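Local coordinates for protein BIM1 (Saccharomyces cerevisiae, PDB 4E61), which binds microtubules and their plus ends in the dividing yeast cell, this piece being its dimeric C-terminal EB1-like domain, at residues I53-T58 against K91-L96. Sequence-based numbering, arbitrary orientation.
Sequences ILVHTT and KVESIL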
loop_
_atom_site.group_PDB
_atom_site.type_symbol
_atom_site.label_atom_id
_atom_site.label_comp_id
_atom_site.label_asym_id
_atom_site.label_seq_id
_atom_site.Cartn_x
_atom_site.Cartn_y
_atom_site.Cartn_z
ATOM N N ILE A 53 19.695 9.588 3.192
ATOM C CA ILE A 53 20.968 9.945 2.554
ATOM C C ILE A 53 21.327 11.408 2.856
ATOM O O ILE A 53 22.421 11.679 3.330
ATOM C CB ILE A 53 20.918 9.631 1.023
ATOM C CG1 ILE A 53 20.951 8.094 0.785
ATOM C CG2 ILE A 53 22.037 10.348 0.272
ATOM C CD1 ILE A 53 20.294 7.564 -0.537
ATOM N N LEU A 54 20.376 12.330 2.626
ATOM C CA LEU A 54 20.527 13.756 2.883
ATOM C C LEU A 54 20.844 14.047 4.360
ATOM O O LEU A 54 21.755 14.819 4.643
ATOM C CB LEU A 54 19.266 14.510 2.410
ATOM C CG LEU A 54 19.186 16.017 2.731
ATOM C CD1 LEU A 54 20.224 16.839 1.951
ATOM C CD2 LEU A 54 17.800 16.537 2.529
ATOM N N VAL A 55 20.121 13.402 5.287
ATOM C CA VAL A 55 20.308 13.567 6.735
ATOM C C VAL A 55 21.695 13.120 7.156
ATOM O O VAL A 55 22.372 13.887 7.847
ATOM C CB VAL A 55 19.175 12.887 7.546
ATOM C CG1 VAL A 55 19.586 12.588 8.993
ATOM C CG2 VAL A 55 17.926 13.744 7.506
ATOM N N HIS A 56 22.132 11.920 6.712
ATOM C CA HIS A 56 23.457 11.415 7.054
ATOM C C HIS A 56 24.622 12.195 6.432
ATOM O O HIS A 56 25.579 12.515 7.140
ATOM C CB HIS A 56 23.552 9.894 6.902
ATOM C CG HIS A 56 22.629 9.189 7.841
ATOM N ND1 HIS A 56 22.672 9.424 9.213
ATOM C CD2 HIS A 56 21.631 8.318 7.576
ATOM C CE1 HIS A 56 21.709 8.685 9.729
ATOM N NE2 HIS A 56 21.056 7.997 8.782
ATOM N N THR A 57 24.498 12.564 5.148
ATOM C CA THR A 57 25.466 13.372 4.422
ATOM C C THR A 57 25.689 14.725 5.126
ATOM O O THR A 57 26.839 15.093 5.368
ATOM C CB THR A 57 25.011 13.492 2.967
ATOM O OG1 THR A 57 25.196 12.222 2.346
ATOM C CG2 THR A 57 25.754 14.566 2.195
ATOM N N THR A 58 24.607 15.450 5.482
ATOM C CA THR A 58 24.794 16.731 6.161
ATOM C C THR A 58 25.248 16.597 7.591
ATOM O O THR A 58 25.858 17.525 8.098
ATOM C CB THR A 58 23.735 17.815 5.879
ATOM O OG1 THR A 58 22.864 18.009 6.992
ATOM C CG2 THR A 58 23.026 17.651 4.556
ATOM N N LYS A 91 16.067 16.085 14.495
ATOM C CA LYS A 91 14.620 15.906 14.558
ATOM C C LYS A 91 14.183 14.980 13.425
ATOM O O LYS A 91 13.430 14.047 13.675
ATOM C CB LYS A 91 13.894 17.263 14.467
ATOM C CG LYS A 91 13.756 17.974 15.802
ATOM C CD LYS A 91 13.062 19.339 15.671
ATOM C CE LYS A 91 14.003 20.462 16.036
ATOM N NZ LYS A 91 13.389 21.797 15.836
ATOM N N VAL A 92 14.707 15.205 12.197
ATOM C CA VAL A 92 14.417 14.405 10.996
ATOM C C VAL A 92 14.927 12.981 11.186
ATOM O O VAL A 92 14.223 12.033 10.844
ATOM C CB VAL A 92 14.962 15.036 9.672
ATOM C CG1 VAL A 92 14.513 14.234 8.472
ATOM C CG2 VAL A 92 14.508 16.479 9.500
ATOM N N GLU A 93 16.151 12.840 11.732
ATOM C CA GLU A 93 16.774 11.549 11.984
ATOM C C GLU A 93 15.950 10.719 12.956
ATOM O O GLU A 93 15.756 9.525 12.709
ATOM C CB GLU A 93 18.218 11.709 12.472
ATOM C CG GLU A 93 19.067 10.479 12.166
ATOM C CD GLU A 93 20.250 10.211 13.085
ATOM O OE1 GLU A 93 20.367 9.067 13.583
ATOM O OE2 GLU A 93 21.082 11.126 13.281
ATOM N N SER A 94 15.400 11.356 14.006
ATOM C CA SER A 94 14.537 10.668 14.977
ATOM C C SER A 94 13.233 10.208 14.309
ATOM O O SER A 94 12.806 9.074 14.543
ATOM C CB SER A 94 14.286 11.522 16.220
ATOM O OG SER A 94 13.402 12.592 15.953
ATOM N N ILE A 95 12.655 11.039 13.430
ATOM C CA ILE A 95 11.473 10.638 12.669
ATOM C C ILE A 95 11.791 9.422 11.779
ATOM O O ILE A 95 11.020 8.468 11.777
ATOM C CB ILE A 95 10.763 11.784 11.894
ATOM C CG1 ILE A 95 10.275 12.879 12.871
ATOM C CG2 ILE A 95 9.567 11.214 11.071
ATOM C CD1 ILE A 95 9.831 14.259 12.175
ATOM N N LEU A 96 12.941 9.438 11.083
ATOM C CA LEU A 96 13.403 8.329 10.217
ATOM C C LEU A 96 13.656 7.029 10.987
ATOM O O LEU A 96 13.325 5.946 10.486
ATOM C CB LEU A 96 14.649 8.697 9.347
ATOM C CG LEU A 96 14.511 9.883 8.375
ATOM C CD1 LEU A 96 15.858 10.365 7.920
ATOM C CD2 LEU A 96 13.570 9.586 7.208
#
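Val-55 faces Glu-93 where segments 53-58 and 91-96, on helices 2-63 and 84-101, run obliquely antiparallel; their axes come within 10.1 Å, with 137° between their N-to-C directions. Val-55 carries the apolar contact, and its two methyls meet different partners. CG2, anti to its own carbonyl carbon, lies 3.6 Å from Val-92 CG1. The same methyl meets Leu-96 CD1 at 4.0 Å. CG1 is anti to the backbone N (chi1 159°) and rests on the aliphatic part of Glu-93, 3.8 Å from Glu-93 CB. Val-89 also touches Val-55. An alanine here would probably open a gap between Val-92, Leu-96 and the Glu-93 stem, since both methyls would be gone. His-56 CE1 comes within 4.0 Å of Glu-93 CD. The two side chains cross at about a right angle, and ring and carboxylate planes stand 61° apart. No hydrogen bond joins them. Instead, Glu-93 OE2 accepts from Gln-59 NE2 and forms a salt bridge with Lys-90, while His-56 ND1 has a weak hydrogen bond with Gln-59 OE1. Val-92 also packs on Leu-54 of the second subunit. The hairpin of the EB1-like motif thus contributes to a dimeric helical bundle here. Between these segments the packing is mainly apolar, and Gln-59 bonds to Glu-93 and only weakly to His-56 at its border.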